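Local coordinates for protein lactoylglutathione lyase (Pseudomonas aeruginosa, PDB 4MTS) that belongs to the glyoxalase/bleomycin resistance/dioxygenase superfamily and, as a two-chain assembly, binds nickel and zinc ions, at residues Arg22-Arg27 / Tyr119-Ile124; Glu80-Thr85 / Arg107-Phe112; Ala11-Ala16 / Thr40-Gly45. All blocks are in the same frame, centred on the assembly; numbering follows the deposited sequence. Where two conformers were deposited one is given.

After strand 2-9 the chain enters helix 13-23, whose start is the opening segment of contact 3, and leaves that helix through 22-27, the opening segment of contact 1. Strand 39-45 then closes contact 3, so contacts 3 and 1 cross along the sequence while sharing one helix; a probable hydrogen bond from Arg27 N to Gly45 O joins them. Farther on, contact 2 opens at helix 82-91 and is closed by strand 109-114, nested within the long loop that strand 120-125 closes in contact 1. Contact 3 ties the helix to the four-stranded sheet, contact 1 ties its end to the second sheet, and contact 2 covers that second sheet with helix 82-91.

Contact 1 (Arg22-Arg27 / Tyr119-Ile124); sequences RALDMR and YKVELI. With NI (nickel (II) ion), chain E.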
loop_
_atom_site.group_PDB
_atom_site.type_symbol
_atom_site.label_atom_id
_atom_site.label_comp_id
_atom_site.label_asym_id
_atom_site.label_seq_id
_atom_site.Cartn_x
_atom_site.Cartn_y
_atom_site.Cartn_z
ATOM N N ARG A 22 -7.221 16.983 3.428
ATOM C CA ARG A 22 -7.064 18.052 4.436
ATOM C C ARG A 22 -5.876 17.840 5.365
ATOM O O ARG A 22 -5.060 18.749 5.524
ATOM C CB ARG A 22 -8.323 18.237 5.278
ATOM C CG ARG A 22 -9.580 18.687 4.558
ATOM C CD ARG A 22 -10.597 19.149 5.601
ATOM N NE ARG A 22 -11.862 18.410 5.562
ATOM C CZ ARG A 22 -12.870 18.590 6.420
ATOM N NH1 ARG A 22 -12.766 19.479 7.402
ATOM N NH2 ARG A 22 -13.980 17.871 6.313
ATOM N N ALA A 23 -5.825 16.683 6.055
ATOM C CA ALA A 23 -4.725 16.399 6.971
ATOM C C ALA A 23 -3.416 16.128 6.229
ATOM O O ALA A 23 -2.346 16.553 6.692
ATOM C CB ALA A 23 -5.085 15.225 7.882
ATOM N N LEU A 24 -3.480 15.441 5.079
ATOM C CA LEU A 24 -2.257 15.069 4.345
ATOM C C LEU A 24 -1.943 15.817 3.059
ATOM O O LEU A 24 -0.951 15.498 2.406
ATOM C CB LEU A 24 -2.187 13.546 4.136
ATOM C CG LEU A 24 -2.101 12.709 5.431
ATOM C CD1 LEU A 24 -2.384 11.216 5.149
ATOM C CD2 LEU A 24 -0.711 12.881 6.118
ATOM N N ASP A 25 -2.760 16.810 2.669
ATOM C CA ASP A 25 -2.449 17.588 1.473
ATOM C C ASP A 25 -2.317 16.782 0.188
ATOM O O ASP A 25 -1.676 17.219 -0.752
ATOM C CB ASP A 25 -1.269 18.563 1.678
ATOM C CG ASP A 25 -1.552 19.583 2.770
ATOM O OD1 ASP A 25 -2.665 20.167 2.772
ATOM O OD2 ASP A 25 -0.702 19.748 3.650
ATOM N N MET A 26 -2.964 15.606 0.122
ATOM C CA MET A 26 -2.982 14.889 -1.143
ATOM C C MET A 26 -4.051 15.575 -2.003
ATOM O O MET A 26 -4.870 16.338 -1.482
ATOM C CB MET A 26 -3.445 13.437 -0.937
ATOM C CG MET A 26 -2.343 12.573 -0.363
ATOM S SD MET A 26 -2.894 10.869 -0.305
ATOM C CE MET A 26 -1.536 10.148 0.710
ATOM N N ARG A 27 -4.069 15.267 -3.291
ATOM C CA ARG A 27 -5.148 15.762 -4.131
ATOM C C ARG A 27 -5.928 14.592 -4.686
ATOM O O ARG A 27 -5.417 13.473 -4.709
ATOM C CB ARG A 27 -4.684 16.741 -5.219
ATOM C CG ARG A 27 -3.777 16.164 -6.274
ATOM C CD ARG A 27 -3.229 17.259 -7.203
ATOM N NE ARG A 27 -2.019 16.783 -7.881
ATOM C CZ ARG A 27 -1.992 16.240 -9.097
ATOM N NH1 ARG A 27 -3.103 16.143 -9.816
ATOM N NH2 ARG A 27 -0.852 15.806 -9.606
ATOM N N TYR A 119 -6.819 2.906 9.400
ATOM C CA TYR A 119 -5.595 2.504 8.697
ATOM C C TYR A 119 -4.470 3.392 9.157
ATOM O O TYR A 119 -4.656 4.611 9.341
ATOM C CB TYR A 119 -5.756 2.649 7.187
ATOM C CG TYR A 119 -6.778 1.715 6.608
ATOM C CD1 TYR A 119 -6.544 0.341 6.552
ATOM C CD2 TYR A 119 -7.972 2.199 6.080
ATOM C CE1 TYR A 119 -7.472 -0.530 5.993
ATOM C CE2 TYR A 119 -8.905 1.336 5.499
ATOM C CZ TYR A 119 -8.633 -0.026 5.432
ATOM O OH TYR A 119 -9.507 -0.904 4.860
ATOM N N LYS A 120 -3.298 2.786 9.365
ATOM C CA LYS A 120 -2.111 3.486 9.854
ATOM C C LYS A 120 -1.351 4.182 8.757
ATOM O O LYS A 120 -1.118 3.602 7.683
ATOM C CB LYS A 120 -1.153 2.471 10.542
ATOM C CG LYS A 120 -1.710 1.946 11.868
ATOM C CD LYS A 120 -0.678 1.112 12.619
ATOM C CE LYS A 120 -1.298 0.315 13.748
ATOM N NZ LYS A 120 -0.456 -0.851 14.138
ATOM N N VAL A 121 -0.982 5.440 9.013
ATOM C CA VAL A 121 -0.176 6.250 8.109
ATOM C C VAL A 121 1.112 6.585 8.833
ATOM O O VAL A 121 1.096 7.187 9.909
ATOM C CB VAL A 121 -0.922 7.525 7.606
ATOM C CG1 VAL A 121 -0.009 8.365 6.727
ATOM C CG2 VAL A 121 -2.205 7.156 6.863
ATOM N N GLU A 122 2.224 6.155 8.258
ATOM C CA GLU A 122 3.545 6.408 8.825
ATOM C C GLU A 122 4.110 7.667 8.198
ATOM O O GLU A 122 4.225 7.774 6.966
ATOM C CB GLU A 122 4.445 5.195 8.517
ATOM C CG GLU A 122 5.872 5.294 9.068
ATOM C CD GLU A 122 6.635 4.000 8.878
ATOM O OE1 GLU A 122 6.801 3.582 7.715
ATOM O OE2 GLU A 122 6.963 3.344 9.894
ATOM N N LEU A 123 4.479 8.621 9.038
ATOM C CA LEU A 123 5.125 9.851 8.546
ATOM C C LEU A 123 6.621 9.751 8.786
ATOM O O LEU A 123 7.038 9.452 9.900
ATOM C CB LEU A 123 4.561 11.087 9.270
ATOM C CG LEU A 123 3.056 11.255 9.300
ATOM C CD1 LEU A 123 2.674 12.548 10.055
ATOM C CD2 LEU A 123 2.449 11.229 7.886
ATOM N N ILE A 124 7.422 9.975 7.753
ATOM C CA ILE A 124 8.884 9.896 7.864
ATOM C C ILE A 124 9.456 11.227 7.443
ATOM O O ILE A 124 9.267 11.654 6.306
ATOM C CB ILE A 124 9.486 8.707 7.072
ATOM C CG1 ILE A 124 8.800 7.387 7.488
ATOM C CG2 ILE A 124 11.038 8.650 7.303
ATOM C CD1 ILE A 124 9.301 6.077 6.743
HETATM NI NI NI E . 7.176 1.635 6.964
#
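Leu24 divides its two methyl groups between Val121 and Leu123, two residues apart on strand 120-125. Leu24 CD1 reaches Val121 CG1 tip to tip at 4.0 Å. The other branch, Leu24 CD2, meets Leu123 CD2 at 4.0 Å, with the two side chains set at an angle to each other. Leu24 has CG anti to its carbonyl carbon (chi1 -63°), which carries the fork away from the backbone just after the helix and into the interior. For Val121, CG1 is the branch anti to the backbone N (chi1 177°), and this is the methyl that meets Leu24. All three residues are buried, and the contact between the segments is wholly apolar.

Phe19 of helix 13-23, Ile77 of strand 72-79 and Leu113 of strand 109-114 extend the same hydrophobic cluster around Leu24. The contact thus joins the end of helix 13-23 to the mixed sheet containing strand 120-125, in a protein whose superfamily builds its fold from beta-alpha-beta-beta-beta modules. Behind Leu24 the chain turns out of the helix at Asp25, whose positive phi breaks the helical course.

Between the two residues that meet Leu24, Glu122 serves the metal site. Its side chain is extended and carries Glu122 OE1 to the nickel ion, which it binds at 2.1 Å. The second carboxylate oxygen, Glu122 OE2, stays 3.4 Å from nickel and takes no part in that bond. His74 of the same chain binds this ion too, as do His5 and Glu56 of the second subunit, which places the metal at the interface between the two chains.

Contact 2 (Glu80-Thr85 / Arg107-Phe112); sequences EDAAVT and RSVIAF
Asp81 OD1 accepts a hydrogen bond from Val84 N at 3.1 Å, with an N-H...O angle of 156°, and so N-caps helix 82-91 just where Ala82 meets Val109 and Ala111. The donor comes from above the carboxylate, 52° out of its plane. The first helical backbone bond follows, from Thr85 N to Asp81 O. Asp81 therefore serves this helix start with both its side chain and its carbonyl, while its CB is directed off the strand.

Ala82, the first helical residue, faces strand 109-114. Ala82 CB lies 4.1 Å from Val109 CG1 and 4.3 Å from Ala111 CB, so one methyl covers two residues from the same face of the strand. Val109 offers the branch that is anti to its backbone N (chi1 174°). With alanine on both sides, the backbones can come close: Ala82 CA and Ala111 CA are 6.3 Å apart. Ile110, between the two, has its CB pointing away and packs on Glu122 and Met103.

Gln125 of the neighbouring strand 120-125 links the two elements, since its OE1 accepts from Ala82 N while its backbone pairs with that of Val109. The helix thus lies over the sheet through small apolar groups in van der Waals contact, whereas Val84 N is held by the Asp81 cap and Ala82 N by Gln125.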
loop_
_atom_site.group_PDB
_atom_site.type_symbol
_atom_site.label_atom_id
_atom_site.label_comp_id
_atom_site.label_asym_id
_atom_site.label_seq_id
_atom_site.Cartn_x
_atom_site.Cartn_y
_atom_site.Cartn_z
ATOM N N GLU A 80 8.058 17.178 5.393
ATOM C CA GLU A 80 9.097 18.177 5.691
ATOM C C GLU A 80 9.379 18.220 7.200
ATOM O O GLU A 80 10.541 18.248 7.617
ATOM C CB GLU A 80 8.638 19.560 5.179
ATOM C CG GLU A 80 9.790 20.520 4.924
ATOM C CD GLU A 80 9.378 21.948 4.617
ATOM O OE1 GLU A 80 9.776 22.459 3.546
ATOM O OE2 GLU A 80 8.667 22.560 5.447
ATOM N N ASP A 81 8.317 18.170 8.009
ATOM C CA ASP A 81 8.385 18.251 9.461
ATOM C C ASP A 81 7.251 17.430 10.028
ATOM O O ASP A 81 6.097 17.839 9.940
ATOM C CB ASP A 81 8.194 19.730 9.883
ATOM C CG ASP A 81 8.509 20.039 11.326
ATOM O OD1 ASP A 81 8.029 19.303 12.212
ATOM O OD2 ASP A 81 9.189 21.047 11.571
ATOM N N ALA A 82 7.576 16.285 10.639
ATOM C CA ALA A 82 6.593 15.382 11.221
ATOM C C ALA A 82 5.799 15.986 12.376
ATOM O O ALA A 82 4.599 15.744 12.458
ATOM C CB ALA A 82 7.258 14.078 11.631
ATOM N N ALA A 83 6.435 16.809 13.243
ATOM C CA ALA A 83 5.706 17.451 14.350
ATOM C C ALA A 83 4.624 18.398 13.808
ATOM O O ALA A 83 3.533 18.451 14.361
ATOM C CB ALA A 83 6.664 18.216 15.261
ATOM N N VAL A 84 4.938 19.114 12.725
ATOM C CA VAL A 84 4.000 20.048 12.074
ATOM C C VAL A 84 2.809 19.270 11.450
ATOM O O VAL A 84 1.652 19.639 11.662
ATOM C CB VAL A 84 4.724 20.966 11.065
ATOM C CG1 VAL A 84 3.729 21.690 10.159
ATOM C CG2 VAL A 84 5.619 21.975 11.794
ATOM N N THR A 85 3.095 18.185 10.723
ATOM C CA THR A 85 2.015 17.361 10.150
ATOM C C THR A 85 1.118 16.767 11.259
ATOM O O THR A 85 -0.102 16.775 11.107
ATOM C CB THR A 85 2.575 16.359 9.148
ATOM O OG1 THR A 85 3.390 17.090 8.250
ATOM C CG2 THR A 85 1.477 15.643 8.335
ATOM N N ARG A 107 17.752 6.922 13.963
ATOM C CA ARG A 107 17.856 8.384 13.886
ATOM C C ARG A 107 16.777 9.048 13.005
ATOM O O ARG A 107 16.781 10.272 12.841
ATOM C CB ARG A 107 19.264 8.785 13.428
ATOM C CG ARG A 107 20.342 8.522 14.482
ATOM C CD ARG A 107 21.695 9.042 14.044
ATOM N NE ARG A 107 21.744 10.503 14.037
ATOM C CZ ARG A 107 22.560 11.217 13.271
ATOM N NH1 ARG A 107 23.398 10.612 12.436
ATOM N NH2 ARG A 107 22.541 12.542 13.327
ATOM N N SER A 108 15.858 8.253 12.431
ATOM C CA SER A 108 14.781 8.810 11.620
ATOM C C SER A 108 13.662 9.361 12.510
ATOM O O SER A 108 13.320 8.750 13.526
ATOM C CB SER A 108 14.237 7.771 10.640
ATOM O OG SER A 108 13.856 6.589 11.321
ATOM N N VAL A 109 13.148 10.547 12.165
ATOM C CA VAL A 109 12.054 11.203 12.868
ATOM C C VAL A 109 10.782 10.635 12.204
ATOM O O VAL A 109 10.622 10.763 10.989
ATOM C CB VAL A 109 12.126 12.757 12.783
ATOM C CG1 VAL A 109 10.887 13.410 13.411
ATOM C CG2 VAL A 109 13.410 13.291 13.429
ATOM N N ILE A 110 9.973 9.903 12.988
ATOM C CA ILE A 110 8.762 9.221 12.525
ATOM C C ILE A 110 7.575 9.593 13.414
ATOM O O ILE A 110 7.736 9.902 14.598
ATOM C CB ILE A 110 9.012 7.656 12.500
ATOM C CG1 ILE A 110 10.138 7.292 11.479
ATOM C CG2 ILE A 110 7.731 6.860 12.186
ATOM C CD1 ILE A 110 10.590 5.894 11.486
ATOM N N ALA A 111 6.377 9.500 12.844
ATOM C CA ALA A 111 5.122 9.695 13.553
ATOM C C ALA A 111 4.118 8.734 12.911
ATOM O O ALA A 111 4.343 8.246 11.798
ATOM C CB ALA A 111 4.631 11.129 13.365
ATOM N N PHE A 112 3.029 8.485 13.597
ATOM C CA PHE A 112 1.960 7.667 13.078
ATOM C C PHE A 112 0.635 8.329 13.258
ATOM O O PHE A 112 0.318 8.830 14.354
ATOM C CB PHE A 112 1.923 6.287 13.731
ATOM C CG PHE A 112 2.794 5.280 13.022
ATOM C CD1 PHE A 112 2.275 4.478 12.011
ATOM C CD2 PHE A 112 4.125 5.119 13.378
ATOM C CE1 PHE A 112 3.065 3.506 11.397
ATOM C CE2 PHE A 112 4.924 4.162 12.743
ATOM C CZ PHE A 112 4.388 3.371 11.752
#

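Contact 3 (Ala11-Ala16 / Thr40-Gly45); sequences ADLEAA and TLAFVG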
loop_
_atom_site.group_PDB
_atom_site.type_symbol
_atom_site.label_atom_id
_atom_site.label_comp_id
_atom_site.label_asym_id
_atom_site.label_seq_id
_atom_site.Cartn_x
_atom_site.Cartn_y
_atom_site.Cartn_z
ATOM N N ALA A 11 -15.255 2.810 4.893
ATOM C CA ALA A 11 -16.677 2.783 5.243
ATOM C C ALA A 11 -17.397 4.017 4.709
ATOM O O ALA A 11 -18.561 3.934 4.333
ATOM C CB ALA A 11 -16.850 2.666 6.757
ATOM N N ASP A 12 -16.723 5.167 4.710
ATOM C CA ASP A 12 -17.314 6.443 4.298
ATOM C C ASP A 12 -16.280 7.115 3.433
ATOM O O ASP A 12 -15.236 7.532 3.931
ATOM C CB ASP A 12 -17.577 7.269 5.566
ATOM C CG ASP A 12 -18.199 8.627 5.337
ATOM O OD1 ASP A 12 -17.984 9.206 4.241
ATOM O OD2 ASP A 12 -18.724 9.198 6.307
ATOM N N LEU A 13 -16.559 7.207 2.131
ATOM C CA LEU A 13 -15.567 7.723 1.211
ATOM C C LEU A 13 -15.326 9.210 1.416
ATOM O O LEU A 13 -14.200 9.649 1.344
ATOM C CB LEU A 13 -15.902 7.369 -0.247
ATOM C CG LEU A 13 -14.924 7.938 -1.298
ATOM C CD1 LEU A 13 -13.551 7.238 -1.233
ATOM C CD2 LEU A 13 -15.480 7.845 -2.661
ATOM N N GLU A 14 -16.387 9.981 1.693
ATOM C CA GLU A 14 -16.206 11.426 1.914
ATOM C C GLU A 14 -15.380 11.684 3.140
ATOM O O GLU A 14 -14.509 12.533 3.070
ATOM C CB GLU A 14 -17.527 12.205 1.978
ATOM C CG GLU A 14 -18.157 12.388 0.609
ATOM C CD GLU A 14 -18.432 11.082 -0.095
ATOM O OE1 GLU A 14 -19.121 10.222 0.506
ATOM O OE2 GLU A 14 -17.824 10.859 -1.170
ATOM N N ALA A 15 -15.578 10.918 4.229
ATOM C CA ALA A 15 -14.775 11.080 5.464
ATOM C C ALA A 15 -13.299 10.741 5.165
ATOM O O ALA A 15 -12.378 11.480 5.584
ATOM C CB ALA A 15 -15.301 10.154 6.560
ATOM N N ALA A 16 -13.081 9.656 4.401
ATOM C CA ALA A 16 -11.738 9.241 3.988
ATOM C C ALA A 16 -11.045 10.336 3.176
ATOM O O ALA A 16 -9.947 10.749 3.526
ATOM C CB ALA A 16 -11.808 7.934 3.191
ATOM N N THR A 40 -17.627 3.021 -5.601
ATOM C CA THR A 40 -16.908 4.200 -6.027
ATOM C C THR A 40 -15.427 3.915 -5.786
ATOM O O THR A 40 -15.092 3.303 -4.770
ATOM C CB THR A 40 -17.302 5.405 -5.162
ATOM O OG1 THR A 40 -18.708 5.620 -5.245
ATOM C CG2 THR A 40 -16.570 6.684 -5.574
ATOM N N LEU A 41 -14.575 4.429 -6.669
ATOM C CA LEU A 41 -13.112 4.369 -6.512
ATOM C C LEU A 41 -12.620 5.798 -6.445
ATOM O O LEU A 41 -13.143 6.679 -7.142
ATOM C CB LEU A 41 -12.434 3.756 -7.747
ATOM C CG LEU A 41 -12.926 2.504 -8.333
ATOM C CD1 LEU A 41 -12.115 2.194 -9.557
ATOM C CD2 LEU A 41 -12.861 1.369 -7.298
ATOM N N ALA A 42 -11.597 6.053 -5.653
ATOM C CA ALA A 42 -11.017 7.410 -5.654
ATOM C C ALA A 42 -9.504 7.209 -5.516
ATOM O O ALA A 42 -9.073 6.430 -4.664
ATOM C CB ALA A 42 -11.550 8.221 -4.476
ATOM N N PHE A 43 -8.726 7.865 -6.371
ATOM C CA PHE A 43 -7.264 7.786 -6.354
ATOM C C PHE A 43 -6.779 9.134 -5.826
ATOM O O PHE A 43 -7.156 10.198 -6.342
ATOM C CB PHE A 43 -6.710 7.459 -7.763
ATOM C CG PHE A 43 -7.054 6.061 -8.255
ATOM C CD1 PHE A 43 -8.280 5.796 -8.852
ATOM C CD2 PHE A 43 -6.117 5.029 -8.181
ATOM C CE1 PHE A 43 -8.587 4.506 -9.323
ATOM C CE2 PHE A 43 -6.433 3.738 -8.624
ATOM C CZ PHE A 43 -7.667 3.488 -9.183
ATOM N N VAL A 44 -5.978 9.080 -4.766
ATOM C CA VAL A 44 -5.435 10.265 -4.090
ATOM C C VAL A 44 -3.929 10.172 -4.065
ATOM O O VAL A 44 -3.373 9.067 -4.010
ATOM C CB VAL A 44 -6.030 10.482 -2.667
ATOM C CG1 VAL A 44 -7.471 10.960 -2.752
ATOM C CG2 VAL A 44 -5.937 9.206 -1.803
ATOM N N GLY A 45 -3.272 11.324 -4.119
ATOM C CA GLY A 45 -1.825 11.328 -4.131
ATOM C C GLY A 45 -1.242 12.699 -4.342
ATOM O O GLY A 45 -1.938 13.720 -4.205
#
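The first turn of helix 13-23 rests on strand 39-45, with Leu13 as the residue that reaches across to Thr40 and Ala42. Its fork spans both: Leu13 CD1 lies 3.9 Å from Ala42 CB, while Leu13 CD2 meets Thr40 CG2 at 3.3 Å, shorter than usual van der Waals contact, so the exact distance is doubtful. Leu13 has CG anti to its backbone N (chi1 177°), placing the branches over the strand.

This is helix-on-sheet packing of the kind found in the superfamily's beta-alpha-beta-beta-beta modules, for strand 39-45 is an inner member of a mixed four-stranded sheet, between 54-60 and 27-34. Leu17, one turn further along the helix, also covers Ala42. Thr40 turns its hydroxyl to other partners: OG1 is hydrogen-bonded to Asp33 and to Trp61, two bonds that would fix the rotation of the side chain and hence the position of CG2.

Asp12 positions the helix start as its N-cap. Asp12 OD1 accepts from Ala15 N at 3.0 Å, nearly straight at 166°, although the donor sits 64° out of the carboxylate plane. Leu41 CB points away from the helix, and its side chain packs on Glu56, a zinc ligand.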